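Local coordinates for protein glutamine synthetase (Helicobacter pylori, PDB 5ZLI) that belongs to the glutamine synthetase I beta family and, in a twelve-chain assembly, combines a beta-grasp domain with a glutamine synthetase catalytic domain, at residues Glu205-Leu210 with Val251-Val255; Val82-Ile86 with Asp243-Lys247; Asp197-Arg203 with Val219-Glu223; Glu139-Phe145 with Ala225-Glu230; Val133-Gly137 with Phe235-Val239. All coordinates share one frame; numbering follows the deposited sequence.

Interaction 1: Glu205-Leu210 with Val251-Val255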
# COMPACT_ATOMS: atom_id res chain seq x y z
N GLU B 205 -23.57 -33.30 8.86
CA GLU B 205 -24.09 -33.16 7.50
C GLU B 205 -23.58 -34.27 6.58
O GLU B 205 -24.25 -34.63 5.61
CB GLU B 205 -23.73 -31.79 6.93
CG GLU B 205 -24.07 -31.57 5.44
CD GLU B 205 -23.71 -30.14 4.99
OE1 GLU B 205 -23.06 -29.42 5.79
OE2 GLU B 205 -24.05 -29.74 3.83
N ILE B 206 -22.39 -34.79 6.85
CA ILE B 206 -21.88 -35.94 6.10
C ILE B 206 -22.78 -37.16 6.27
O ILE B 206 -23.32 -37.70 5.30
CB ILE B 206 -20.42 -36.22 6.51
CG1 ILE B 206 -19.54 -35.12 5.88
CG2 ILE B 206 -19.99 -37.60 6.15
CD1 ILE B 206 -18.13 -35.02 6.38
N VAL B 207 -22.96 -37.62 7.50
CA VAL B 207 -23.78 -38.81 7.68
C VAL B 207 -25.22 -38.59 7.20
O VAL B 207 -25.91 -39.54 6.84
CB VAL B 207 -23.71 -39.32 9.13
CG1 VAL B 207 -22.32 -39.09 9.70
CG2 VAL B 207 -24.73 -38.66 9.93
N LYS B 208 -25.71 -37.36 7.18
CA LYS B 208 -27.00 -37.19 6.53
C LYS B 208 -26.92 -37.60 5.07
O LYS B 208 -27.80 -38.28 4.55
CB LYS B 208 -27.50 -35.75 6.66
CG LYS B 208 -28.28 -35.52 7.93
CD LYS B 208 -29.43 -36.50 7.98
CE LYS B 208 -29.65 -37.03 9.39
NZ LYS B 208 -30.27 -35.97 10.23
N VAL B 209 -25.82 -37.24 4.40
CA VAL B 209 -25.72 -37.54 2.99
C VAL B 209 -25.28 -38.97 2.77
O VAL B 209 -25.65 -39.58 1.76
CB VAL B 209 -24.81 -36.54 2.28
CG1 VAL B 209 -24.67 -36.91 0.81
CG2 VAL B 209 -25.37 -35.15 2.40
N LEU B 210 -24.50 -39.54 3.69
CA LEU B 210 -24.17 -40.95 3.55
C LEU B 210 -25.44 -41.78 3.49
O LEU B 210 -25.60 -42.63 2.61
CB LEU B 210 -23.32 -41.41 4.72
CG LEU B 210 -21.94 -40.79 4.80
CD1 LEU B 210 -21.17 -41.31 6.00
CD2 LEU B 210 -21.20 -41.09 3.53
N VAL B 251 -18.58 -38.67 -0.61
CA VAL B 251 -19.58 -37.88 0.09
C VAL B 251 -18.93 -36.87 1.01
O VAL B 251 -19.43 -35.76 1.18
CB VAL B 251 -20.57 -38.79 0.84
CG1 VAL B 251 -21.47 -37.96 1.72
CG2 VAL B 251 -21.42 -39.56 -0.14
N VAL B 252 -17.90 -37.28 1.72
CA VAL B 252 -17.23 -36.32 2.57
C VAL B 252 -16.45 -35.32 1.72
O VAL B 252 -16.49 -34.11 1.99
CB VAL B 252 -16.39 -37.03 3.64
CG1 VAL B 252 -17.05 -38.34 4.05
CG2 VAL B 252 -15.06 -37.30 3.14
N LYS B 253 -15.79 -35.77 0.65
CA LYS B 253 -15.01 -34.84 -0.17
C LYS B 253 -15.89 -33.73 -0.73
O LYS B 253 -15.51 -32.55 -0.76
CB LYS B 253 -14.31 -35.55 -1.33
CG LYS B 253 -12.81 -35.82 -1.07
CD LYS B 253 -12.19 -36.70 -2.15
CE LYS B 253 -12.68 -38.10 -2.09
NZ LYS B 253 -11.79 -38.97 -2.88
N MET B 254 -17.09 -34.10 -1.12
CA MET B 254 -17.99 -33.18 -1.77
C MET B 254 -18.73 -32.33 -0.76
O MET B 254 -19.27 -31.28 -1.14
CB MET B 254 -18.93 -33.99 -2.61
CG MET B 254 -18.30 -34.40 -3.91
SD MET B 254 -18.08 -32.95 -4.90
CE MET B 254 -19.75 -32.77 -5.51
N VAL B 255 -18.88 -32.82 0.47
CA VAL B 255 -19.55 -32.05 1.52
C VAL B 255 -18.58 -31.09 2.15
O VAL B 255 -18.92 -29.92 2.37
CB VAL B 255 -20.21 -32.98 2.55
CG1 VAL B 255 -20.51 -32.22 3.84
CG2 VAL B 255 -21.48 -33.54 1.95
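V251 sits at the tight end of this contact, its CG1 methyl meeting V209 CG1 at 3.5 Å while L210 CD2 comes against V251 CB at 3.6 Å. With CG1 anti to the backbone N (chi1 172°), V251 sends that methyl between V209 and L210, neighbours in sequence on the other helix. Farther along, I206 lies between V252 and V255. Its two branches divide the work: CG2 touches V252 CG1 at 3.7 Å, and CG1 touches V255 CG1 at the same separation. Valine and isoleucine, short and stiff, suit a space between helix axes 9.5 Å apart, with the longer L210 at one end. The packing relaxes toward E205, which is partly exposed. Its CG and CD lie alongside the V255 CG1 methyl, CG at 4.0 Å, and its extended chain carries the carboxylate oxygens beyond the apolar contact. V209 and V255 are also looser, CG2 to CG2 at 4.2 Å, with P88 and F89 nearby. The axes run at 130° to one another, nearer antiparallel than parallel. V207 and L210 rest on strands 217-222 and 228-237, so the pair is an apolar helix-helix packing in the alpha/beta layering of the catalytic domain.

Interaction 2: Val82-Ile86 with Asp243-Lys247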
# COMPACT_ATOMS: atom_id res chain seq x y z
N VAL B 82 -26.83 -52.53 -8.76
CA VAL B 82 -26.98 -52.66 -7.32
C VAL B 82 -26.35 -51.43 -6.68
O VAL B 82 -25.36 -50.89 -7.18
CB VAL B 82 -26.35 -53.94 -6.74
CG1 VAL B 82 -27.09 -55.17 -7.25
CG2 VAL B 82 -24.86 -54.00 -7.06
N ARG B 83 -26.95 -51.00 -5.57
CA ARG B 83 -26.47 -49.88 -4.75
C ARG B 83 -26.34 -48.59 -5.55
O ARG B 83 -25.59 -47.68 -5.15
CB ARG B 83 -25.15 -50.23 -4.06
CG ARG B 83 -25.36 -51.32 -3.03
CD ARG B 83 -24.08 -51.69 -2.34
NE ARG B 83 -23.17 -52.32 -3.28
CZ ARG B 83 -23.29 -53.57 -3.71
NH1 ARG B 83 -24.30 -54.35 -3.29
NH2 ARG B 83 -22.40 -54.04 -4.57
N TYR B 84 -27.06 -48.48 -6.67
CA TYR B 84 -27.12 -47.20 -7.35
C TYR B 84 -27.79 -46.17 -6.44
O TYR B 84 -28.35 -46.50 -5.39
CB TYR B 84 -27.83 -47.31 -8.71
CG TYR B 84 -29.20 -47.94 -8.74
CD1 TYR B 84 -30.32 -47.24 -8.31
CD2 TYR B 84 -29.40 -49.21 -9.27
CE1 TYR B 84 -31.58 -47.80 -8.35
CE2 TYR B 84 -30.68 -49.79 -9.33
CZ TYR B 84 -31.76 -49.06 -8.86
OH TYR B 84 -33.03 -49.57 -8.90
N PHE B 85 -27.64 -44.90 -6.78
CA PHE B 85 -28.20 -43.88 -5.92
C PHE B 85 -28.28 -42.58 -6.68
O PHE B 85 -27.47 -42.32 -7.57
CB PHE B 85 -27.35 -43.71 -4.68
CG PHE B 85 -25.95 -43.29 -4.96
CD1 PHE B 85 -25.01 -44.22 -5.43
CD2 PHE B 85 -25.53 -41.99 -4.71
CE1 PHE B 85 -23.66 -43.83 -5.68
CE2 PHE B 85 -24.22 -41.61 -4.93
CZ PHE B 85 -23.28 -42.53 -5.43
N ILE B 86 -29.24 -41.74 -6.30
CA ILE B 86 -29.29 -40.40 -6.87
C ILE B 86 -28.20 -39.54 -6.24
O ILE B 86 -28.14 -39.39 -5.01
CB ILE B 86 -30.67 -39.78 -6.66
CG1 ILE B 86 -31.71 -40.49 -7.54
CG2 ILE B 86 -30.61 -38.30 -6.87
CD1 ILE B 86 -33.14 -39.92 -7.45
N ASP B 243 -17.50 -50.97 -2.10
CA ASP B 243 -18.37 -50.02 -2.78
C ASP B 243 -18.75 -48.86 -1.88
O ASP B 243 -18.66 -47.70 -2.28
CB ASP B 243 -19.62 -50.72 -3.29
CG ASP B 243 -19.42 -51.34 -4.61
OD1 ASP B 243 -18.27 -51.43 -5.09
OD2 ASP B 243 -20.43 -51.72 -5.20
N ASN B 244 -19.14 -49.15 -0.65
CA ASN B 244 -19.60 -48.07 0.20
C ASN B 244 -18.45 -47.16 0.57
O ASN B 244 -18.64 -45.97 0.79
CB ASN B 244 -20.23 -48.61 1.49
CG ASN B 244 -21.55 -49.27 1.26
OD1 ASN B 244 -22.26 -48.95 0.31
ND2 ASN B 244 -21.89 -50.21 2.12
N VAL B 245 -17.23 -47.71 0.57
CA VAL B 245 -16.06 -46.88 0.79
C VAL B 245 -15.92 -45.85 -0.32
O VAL B 245 -15.72 -44.66 -0.05
CB VAL B 245 -14.81 -47.77 0.93
CG1 VAL B 245 -13.52 -46.95 0.82
CG2 VAL B 245 -14.89 -48.56 2.26
N GLN B 246 -16.06 -46.27 -1.59
CA GLN B 246 -16.04 -45.30 -2.69
C GLN B 246 -17.10 -44.20 -2.50
O GLN B 246 -16.80 -43.02 -2.66
CB GLN B 246 -16.24 -45.97 -4.07
CG GLN B 246 -15.11 -46.88 -4.56
CD GLN B 246 -13.72 -46.23 -4.56
OE1 GLN B 246 -13.10 -46.09 -3.50
NE2 GLN B 246 -13.25 -45.77 -5.72
N LYS B 247 -18.34 -44.58 -2.17
CA LYS B 247 -19.39 -43.59 -1.93
C LYS B 247 -19.02 -42.65 -0.78
O LYS B 247 -19.09 -41.43 -0.92
CB LYS B 247 -20.72 -44.28 -1.62
CG LYS B 247 -21.40 -45.05 -2.73
CD LYS B 247 -22.88 -45.28 -2.31
CE LYS B 247 -23.59 -46.35 -3.12
NZ LYS B 247 -25.01 -46.52 -2.75
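K247 and F85 slide past each other in opposite directions, the lysine chain lying across one face of the phenyl ring. CD stands 4.1 Å from the F85 ring centroid, 25° off the normal, a CH-pi contact, and CE comes within 3.4 Å of F85 CD1. Fully extended beyond CG, the lysine reaches past the ring and gives a hydrogen bond from NZ to R83 O at 2.7 Å; a second backbone acceptor, V213 O, accepts a further bond from NZ. A long aliphatic chain with a cationic end suits this buried position, since the methylenes pack on the ring while main-chain carbonyls take up the ammonium. The contact joins the beta-grasp domain, where the chain turns a corner at V82 and R83 before strand 84-87, to helix 238-258 of the catalytic domain. R83 meets D243 at about a right angle. Its NH2 bonds to D243 OD2 at 3.1 Å in a salt bridge, with the oxygen in the guanidinium plane but the nitrogen standing above the carboxylate plane, 44° out of it. A bend at chi3 (-67°) brings NE to the same oxygen as well, in a weak bond of 3.4 Å. D243 OD2 has a further salt-bridge partner in R115.

Interaction 3: Asp197-Arg203 with Val219-Glu223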
# COMPACT_ATOMS: atom_id res chain seq x y z
N ASP B 197 -14.48 -28.27 19.06
CA ASP B 197 -14.87 -29.11 17.94
C ASP B 197 -15.64 -28.26 16.93
O ASP B 197 -16.79 -27.88 17.17
CB ASP B 197 -15.68 -30.30 18.45
CG ASP B 197 -16.33 -31.10 17.34
OD1 ASP B 197 -15.75 -31.21 16.23
OD2 ASP B 197 -17.42 -31.65 17.61
N THR B 198 -15.00 -27.97 15.81
CA THR B 198 -15.65 -27.16 14.78
C THR B 198 -16.42 -27.98 13.78
O THR B 198 -17.15 -27.39 12.99
CB THR B 198 -14.62 -26.40 13.98
OG1 THR B 198 -13.93 -27.35 13.14
CG2 THR B 198 -13.65 -25.69 14.89
N MET B 199 -16.27 -29.30 13.76
CA MET B 199 -16.79 -30.11 12.66
C MET B 199 -18.09 -30.81 13.03
O MET B 199 -18.49 -31.75 12.35
CB MET B 199 -15.77 -31.15 12.22
CG MET B 199 -14.37 -30.63 12.06
SD MET B 199 -14.18 -29.62 10.59
CE MET B 199 -12.39 -29.43 10.54
N MET B 200 -18.76 -30.36 14.08
CA MET B 200 -19.91 -31.11 14.57
C MET B 200 -21.05 -31.04 13.57
O MET B 200 -21.78 -32.02 13.39
CB MET B 200 -20.30 -30.57 15.95
CG MET B 200 -21.44 -31.27 16.65
SD MET B 200 -22.80 -30.10 16.90
CE MET B 200 -22.62 -29.48 18.58
N ASP B 201 -21.24 -29.88 12.92
CA ASP B 201 -22.31 -29.77 11.92
C ASP B 201 -21.86 -30.29 10.57
O ASP B 201 -22.69 -30.67 9.74
CB ASP B 201 -22.78 -28.32 11.79
CG ASP B 201 -23.52 -27.84 13.03
OD1 ASP B 201 -23.88 -28.70 13.88
OD2 ASP B 201 -23.74 -26.62 13.15
N ILE B 202 -20.56 -30.23 10.32
CA ILE B 202 -20.02 -30.79 9.09
C ILE B 202 -20.09 -32.32 9.15
O ILE B 202 -20.52 -32.98 8.20
CB ILE B 202 -18.58 -30.28 8.92
CG1 ILE B 202 -18.54 -28.98 8.10
CG2 ILE B 202 -17.71 -31.33 8.25
CD1 ILE B 202 -18.64 -29.16 6.62
N ARG B 203 -19.68 -32.90 10.28
CA ARG B 203 -19.75 -34.34 10.43
C ARG B 203 -21.19 -34.80 10.41
O ARG B 203 -21.55 -35.76 9.72
CB ARG B 203 -19.03 -34.76 11.73
CG ARG B 203 -17.50 -34.51 11.66
CD ARG B 203 -16.68 -35.15 12.78
NE ARG B 203 -17.27 -34.95 14.09
CZ ARG B 203 -16.84 -34.07 14.99
NH1 ARG B 203 -15.77 -33.34 14.75
NH2 ARG B 203 -17.46 -33.95 16.15
N VAL B 219 -21.70 -44.48 14.28
CA VAL B 219 -21.02 -43.55 15.16
C VAL B 219 -20.39 -42.43 14.33
O VAL B 219 -20.01 -42.63 13.18
CB VAL B 219 -19.95 -44.27 16.01
CG1 VAL B 219 -18.77 -44.68 15.15
CG2 VAL B 219 -19.48 -43.39 17.15
N VAL B 220 -20.31 -41.24 14.92
CA VAL B 220 -19.59 -40.14 14.28
C VAL B 220 -18.96 -39.26 15.36
O VAL B 220 -19.67 -38.67 16.18
CB VAL B 220 -20.52 -39.36 13.34
CG1 VAL B 220 -21.64 -38.76 14.09
CG2 VAL B 220 -19.75 -38.29 12.62
N HIS B 221 -17.63 -39.13 15.33
CA HIS B 221 -16.93 -38.36 16.34
C HIS B 221 -15.80 -37.61 15.67
O HIS B 221 -15.37 -37.95 14.58
CB HIS B 221 -16.35 -39.24 17.49
CG HIS B 221 -15.40 -40.34 17.06
ND1 HIS B 221 -14.04 -40.15 16.92
CD2 HIS B 221 -15.63 -41.63 16.69
CE1 HIS B 221 -13.47 -41.27 16.51
NE2 HIS B 221 -14.41 -42.18 16.36
N HIS B 222 -15.36 -36.56 16.33
CA HIS B 222 -14.03 -36.06 16.05
C HIS B 222 -12.99 -37.15 16.32
O HIS B 222 -13.18 -38.02 17.17
CB HIS B 222 -13.75 -34.84 16.92
CG HIS B 222 -12.81 -33.85 16.32
ND1 HIS B 222 -13.24 -32.70 15.70
CD2 HIS B 222 -11.46 -33.86 16.20
CE1 HIS B 222 -12.20 -32.02 15.25
NE2 HIS B 222 -11.11 -32.70 15.54
N GLU B 223 -11.86 -37.11 15.61
CA GLU B 223 -10.77 -38.05 15.90
C GLU B 223 -9.59 -37.36 16.58
O GLU B 223 -9.63 -36.17 16.88
CB GLU B 223 -10.33 -38.75 14.62
CG GLU B 223 -10.67 -40.24 14.57
CD GLU B 223 -9.88 -41.04 15.61
OE1 GLU B 223 -10.49 -41.90 16.30
OE2 GLU B 223 -8.63 -40.84 15.71
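R203 leaves its helix toward the strand, and its CB packs at once on V220 CG2, 3.7 Å away. CG is set anti to the carbonyl carbon (chi1 -67°), which turns the chain back toward the start of its own helix, between that and the strand. At CD the neighbour becomes backbone, H221 O at 3.6 Å. The chain then bends at chi3 and lays the guanidinium flat on the H221-H222 peptide: H222 N lies over the centre of one face, 3.2 Å from R203 CZ, while M199 O and M200 N lie over the opposite face. Held between these two layers, the group spends its N-H donors at the tip. NH1 gives a hydrogen bond to D197 OD1 at 2.6 Å and NH2 one to D197 OD2 at 2.7 Å, an end-on, two-pronged salt bridge reaching each oxygen on its syn side. Only arginine offers such a pair of parallel donors to a carboxylate. D197 OD1 is gripped twice more. M199 N donates to it at 3.2 Å, closing an Asx turn just before the helix, and H222 ND1 donates at 3.0 Å from above the carboxylate plane, with ring and carboxylate planes 85° apart. H222 NE2 in turn donates to Q226 O, which helps fix the imidazole's rotation. The cluster thus ties the start of helix 200-212 to the end of strand 217-222, a strand that pairs with strand 228-237 and, at V219 and V220, with an antiparallel strand of a neighbouring subunit.

Interaction 4: Glu139-Phe145 with Ala225-Glu230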
# COMPACT_ATOMS: atom_id res chain seq x y z
N GLU B 139 -13.50 -48.42 8.83
CA GLU B 139 -13.57 -47.09 9.44
C GLU B 139 -12.52 -46.25 8.72
O GLU B 139 -11.32 -46.41 8.97
CB GLU B 139 -13.25 -47.15 10.93
CG GLU B 139 -13.94 -48.25 11.73
CD GLU B 139 -13.27 -48.45 13.10
OE1 GLU B 139 -12.28 -47.74 13.38
OE2 GLU B 139 -13.70 -49.33 13.89
N ASN B 140 -12.95 -45.33 7.85
CA ASN B 140 -12.01 -44.47 7.12
C ASN B 140 -11.93 -43.12 7.82
O ASN B 140 -12.71 -42.21 7.54
CB ASN B 140 -12.40 -44.28 5.66
CG ASN B 140 -12.34 -45.55 4.87
OD1 ASN B 140 -11.31 -45.88 4.29
ND2 ASN B 140 -13.47 -46.25 4.80
N GLU B 141 -10.95 -42.99 8.71
CA GLU B 141 -10.61 -41.68 9.26
C GLU B 141 -10.14 -40.75 8.15
O GLU B 141 -9.48 -41.17 7.19
CB GLU B 141 -9.54 -41.82 10.36
CG GLU B 141 -9.94 -42.77 11.50
CD GLU B 141 -8.87 -42.98 12.59
OE1 GLU B 141 -7.66 -42.87 12.29
OE2 GLU B 141 -9.24 -43.36 13.73
N PHE B 142 -10.50 -39.47 8.29
CA PHE B 142 -10.23 -38.45 7.29
C PHE B 142 -9.96 -37.12 7.97
O PHE B 142 -9.94 -37.01 9.19
CB PHE B 142 -11.38 -38.30 6.33
CG PHE B 142 -12.66 -37.89 6.99
CD1 PHE B 142 -12.90 -36.58 7.31
CD2 PHE B 142 -13.62 -38.84 7.26
CE1 PHE B 142 -14.09 -36.22 7.92
CE2 PHE B 142 -14.79 -38.49 7.84
CZ PHE B 142 -15.03 -37.17 8.18
N PHE B 143 -9.70 -36.12 7.14
CA PHE B 143 -9.37 -34.78 7.58
C PHE B 143 -10.15 -33.80 6.75
O PHE B 143 -10.33 -33.98 5.55
CB PHE B 143 -7.88 -34.46 7.42
CG PHE B 143 -7.01 -35.03 8.48
CD1 PHE B 143 -6.74 -34.30 9.65
CD2 PHE B 143 -6.43 -36.28 8.32
CE1 PHE B 143 -5.93 -34.82 10.64
CE2 PHE B 143 -5.61 -36.81 9.31
CZ PHE B 143 -5.36 -36.08 10.47
N ILE B 144 -10.57 -32.72 7.37
CA ILE B 144 -11.21 -31.66 6.65
C ILE B 144 -10.37 -30.43 6.87
O ILE B 144 -10.26 -29.94 8.00
CB ILE B 144 -12.64 -31.43 7.10
CG1 ILE B 144 -13.45 -32.67 6.71
CG2 ILE B 144 -13.14 -30.07 6.55
CD1 ILE B 144 -14.96 -32.49 6.72
N PHE B 145 -9.70 -30.00 5.83
CA PHE B 145 -8.84 -28.84 5.90
C PHE B 145 -9.51 -27.60 5.30
O PHE B 145 -10.56 -27.68 4.65
CB PHE B 145 -7.50 -29.17 5.22
CG PHE B 145 -6.68 -30.23 5.96
CD1 PHE B 145 -6.36 -30.06 7.33
CD2 PHE B 145 -6.20 -31.36 5.30
CE1 PHE B 145 -5.60 -31.00 8.01
CE2 PHE B 145 -5.42 -32.30 5.97
CZ PHE B 145 -5.12 -32.13 7.32
N ALA B 225 -6.28 -36.59 15.78
CA ALA B 225 -5.54 -35.50 15.16
C ALA B 225 -6.45 -34.27 14.98
O ALA B 225 -7.67 -34.34 15.13
CB ALA B 225 -4.97 -35.92 13.82
N GLN B 226 -5.83 -33.15 14.63
CA GLN B 226 -6.47 -31.85 14.83
C GLN B 226 -7.69 -31.64 13.92
O GLN B 226 -8.69 -31.08 14.37
CB GLN B 226 -5.43 -30.75 14.64
CG GLN B 226 -4.27 -30.95 15.56
CD GLN B 226 -3.27 -29.86 15.47
OE1 GLN B 226 -3.56 -28.71 15.76
NE2 GLN B 226 -2.07 -30.22 15.04
N ALA B 227 -7.64 -32.01 12.65
CA ALA B 227 -8.82 -31.78 11.79
C ALA B 227 -9.48 -33.09 11.38
O ALA B 227 -10.13 -33.17 10.34
CB ALA B 227 -8.47 -30.95 10.55
N GLN B 228 -9.33 -34.10 12.21
CA GLN B 228 -9.60 -35.46 11.82
C GLN B 228 -11.01 -35.85 12.26
O GLN B 228 -11.57 -35.29 13.22
CB GLN B 228 -8.57 -36.40 12.44
CG GLN B 228 -8.26 -37.58 11.58
CD GLN B 228 -7.33 -38.55 12.23
OE1 GLN B 228 -7.06 -38.47 13.42
NE2 GLN B 228 -6.85 -39.50 11.46
N GLY B 229 -11.57 -36.83 11.56
CA GLY B 229 -12.94 -37.25 11.78
C GLY B 229 -13.10 -38.68 11.31
O GLY B 229 -12.20 -39.26 10.71
N GLU B 230 -14.28 -39.23 11.57
CA GLU B 230 -14.54 -40.63 11.28
C GLU B 230 -16.05 -40.88 11.35
O GLU B 230 -16.74 -40.29 12.18
CB GLU B 230 -13.80 -41.51 12.31
CG GLU B 230 -13.44 -42.97 11.95
CD GLU B 230 -12.91 -43.71 13.19
OE1 GLU B 230 -12.37 -44.84 13.08
OE2 GLU B 230 -13.00 -43.12 14.28
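F143 and Q228 form the apolar centre, the aliphatic part of the glutamine lying over one face of the phenyl ring. Q228 CG is 3.6 Å from the F143 ring centroid, 17° off the normal, in a CH-pi contact, and the amide beyond it stays nearly parallel to the ring. At the ring's edge A225 CB approaches F143 CZ at 3.4 Å. A227 CB sits by the same ring and also meets F145 CE1 at 3.8 Å; the small methyls of the two alanines suit a spot hemmed in by aromatic rings. F142 faces the other way. Its CG lies between backbone N and carbonyl carbon (chi1 60°), which lays the ring across the partner strand with G229 O over one face, and a glycine there leaves room for it. Between these two faces runs an antiparallel pairing of strands 133-145 and 228-237 in the large sheet of the catalytic domain. F142 and G229 are its hydrogen-bonded pair, with F142 N donating to G229 O at 3.0 Å and G229 N returning a bond to F142 O at 2.9 Å; I144 N adds another to A227 O. The type I turn from A225 to Q228 leads into the strand, and Q228 OE1 steadies it by accepting from A225 N at 3.1 Å. Q228 NE2 is taken up by S276 OG and G275 O. Farther out, the extended chains of E141 and E230 meet through their methylenes, CG to CG at 3.5 Å, before the carboxylates of E139, E141 and E230 gather with that of E223 into an acidic patch.

Interaction 5: Val133-Gly137 with Phe235-Val239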
# COMPACT_ATOMS: atom_id res chain seq x y z
N VAL B 133 -20.37 -66.04 2.98
CA VAL B 133 -20.21 -64.60 2.91
C VAL B 133 -18.91 -64.24 3.61
O VAL B 133 -18.43 -65.00 4.45
CB VAL B 133 -21.40 -63.88 3.59
CG1 VAL B 133 -21.35 -62.39 3.29
CG2 VAL B 133 -22.72 -64.50 3.17
N ALA B 134 -18.30 -63.13 3.21
CA ALA B 134 -17.17 -62.56 3.94
C ALA B 134 -17.53 -61.11 4.23
O ALA B 134 -17.63 -60.30 3.30
CB ALA B 134 -15.86 -62.66 3.18
N TYR B 135 -17.79 -60.79 5.50
CA TYR B 135 -18.25 -59.46 5.89
C TYR B 135 -17.07 -58.55 6.22
O TYR B 135 -16.21 -58.92 7.03
CB TYR B 135 -19.17 -59.56 7.11
CG TYR B 135 -20.53 -60.10 6.79
CD1 TYR B 135 -21.46 -59.32 6.12
CD2 TYR B 135 -20.92 -61.38 7.18
CE1 TYR B 135 -22.73 -59.79 5.82
CE2 TYR B 135 -22.20 -61.87 6.90
CZ TYR B 135 -23.11 -61.05 6.22
OH TYR B 135 -24.38 -61.47 5.91
N PHE B 136 -17.07 -57.34 5.63
CA PHE B 136 -16.03 -56.34 5.89
C PHE B 136 -16.67 -55.03 6.33
O PHE B 136 -17.64 -54.57 5.73
CB PHE B 136 -15.17 -55.99 4.65
CG PHE B 136 -14.12 -57.00 4.31
CD1 PHE B 136 -14.46 -58.21 3.73
CD2 PHE B 136 -12.79 -56.73 4.55
CE1 PHE B 136 -13.48 -59.12 3.41
CE2 PHE B 136 -11.81 -57.65 4.23
CZ PHE B 136 -12.16 -58.84 3.67
N GLY B 137 -16.02 -54.38 7.29
CA GLY B 137 -16.47 -53.11 7.82
C GLY B 137 -15.35 -52.13 8.08
O GLY B 137 -14.63 -52.27 9.07
N PHE B 235 -21.09 -52.89 8.39
CA PHE B 235 -20.46 -54.02 7.72
C PHE B 235 -21.11 -54.29 6.37
O PHE B 235 -22.30 -54.02 6.18
CB PHE B 235 -20.56 -55.30 8.56
CG PHE B 235 -19.52 -55.41 9.65
CD1 PHE B 235 -19.40 -54.44 10.63
CD2 PHE B 235 -18.68 -56.54 9.72
CE1 PHE B 235 -18.44 -54.57 11.64
CE2 PHE B 235 -17.74 -56.67 10.73
CZ PHE B 235 -17.63 -55.68 11.69
N GLY B 236 -20.32 -54.80 5.43
CA GLY B 236 -20.85 -55.29 4.17
C GLY B 236 -19.99 -56.42 3.62
O GLY B 236 -18.85 -56.62 4.05
N ASP B 237 -20.56 -57.15 2.65
CA ASP B 237 -19.81 -58.19 1.96
C ASP B 237 -18.67 -57.55 1.15
O ASP B 237 -18.63 -56.34 0.94
CB ASP B 237 -20.74 -59.06 1.10
CG ASP B 237 -21.10 -58.43 -0.25
OD1 ASP B 237 -20.22 -58.35 -1.15
OD2 ASP B 237 -22.30 -58.07 -0.43
N LEU B 238 -17.75 -58.40 0.69
CA LEU B 238 -16.45 -57.89 0.30
C LEU B 238 -16.57 -56.78 -0.73
O LEU B 238 -16.00 -55.71 -0.56
CB LEU B 238 -15.56 -59.01 -0.24
CG LEU B 238 -14.13 -58.48 -0.48
CD1 LEU B 238 -13.12 -59.50 0.01
CD2 LEU B 238 -13.82 -58.04 -1.91
N VAL B 239 -17.34 -57.01 -1.79
CA VAL B 239 -17.47 -55.97 -2.81
C VAL B 239 -18.28 -54.78 -2.27
O VAL B 239 -17.86 -53.62 -2.37
CB VAL B 239 -18.12 -56.54 -4.09
CG1 VAL B 239 -18.41 -55.42 -5.10
CG2 VAL B 239 -17.28 -57.70 -4.66
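F136 and L238 lie side by side and point the same way, L238 CD1 reaching F136 CE1 at 3.4 Å. L238 CG stands opposite the backbone N (chi1 -173°), which sets its chain beside the ring, and both side chains rise toward helix 377-393, where F381 stacks on the F136 ring. On the other side of the strand F235 turns a ring face to G137, whose CA lies 4.2 Å above the ring plane. Glycine, with no side chain, lets the ring lie close to the main chain. Y135 CB meets the same ring at its edge, 4.0 Å from F235 CD2. V133 uses its CG1 branch twice, covering one face of the Y135 ring and touching D237 CB at 4.0 Å. D237 holds CG between the backbone N and the carbonyl carbon (chi1 80°), which turns the carboxylate back over the first turn of helix 238-258; its OD1 accepts a weak capping bond from V239 N, while E240 OE2 accepts from D237 N. The backbones pair at F136 and G236, each N-H bonding to the other's carbonyl, with G236 N to F136 O at 2.7 Å. Main-chain bonds thus set the alignment of the strands and apolar side chains pack on either side, whereas the D237 carboxylate serves the helix N-terminus, where first-turn N-H groups lack acceptors within the helix itself.

Interactions 1 to 4 are buried, while interaction 5 is only partly so. Interactions 4 and 5 hold the same two strands, 133-145 and 228-237, at places whose centres lie about 23 Å apart: the first includes part of an acidic patch, the second the start of a helix. That helix, 238-258, also serves interactions 1 and 2, mainly apolar against helix 200-212, but with a salt bridge and a lysine ammonium where it meets the beta-grasp domain. Interaction 3 shares helix 200-212 with interaction 1, the two touching through V207 and V220, and it adjoins interaction 4 through E223 and Q228. Both interactions 1 and 3 border a neighbouring subunit, and interaction 3 is the more polar.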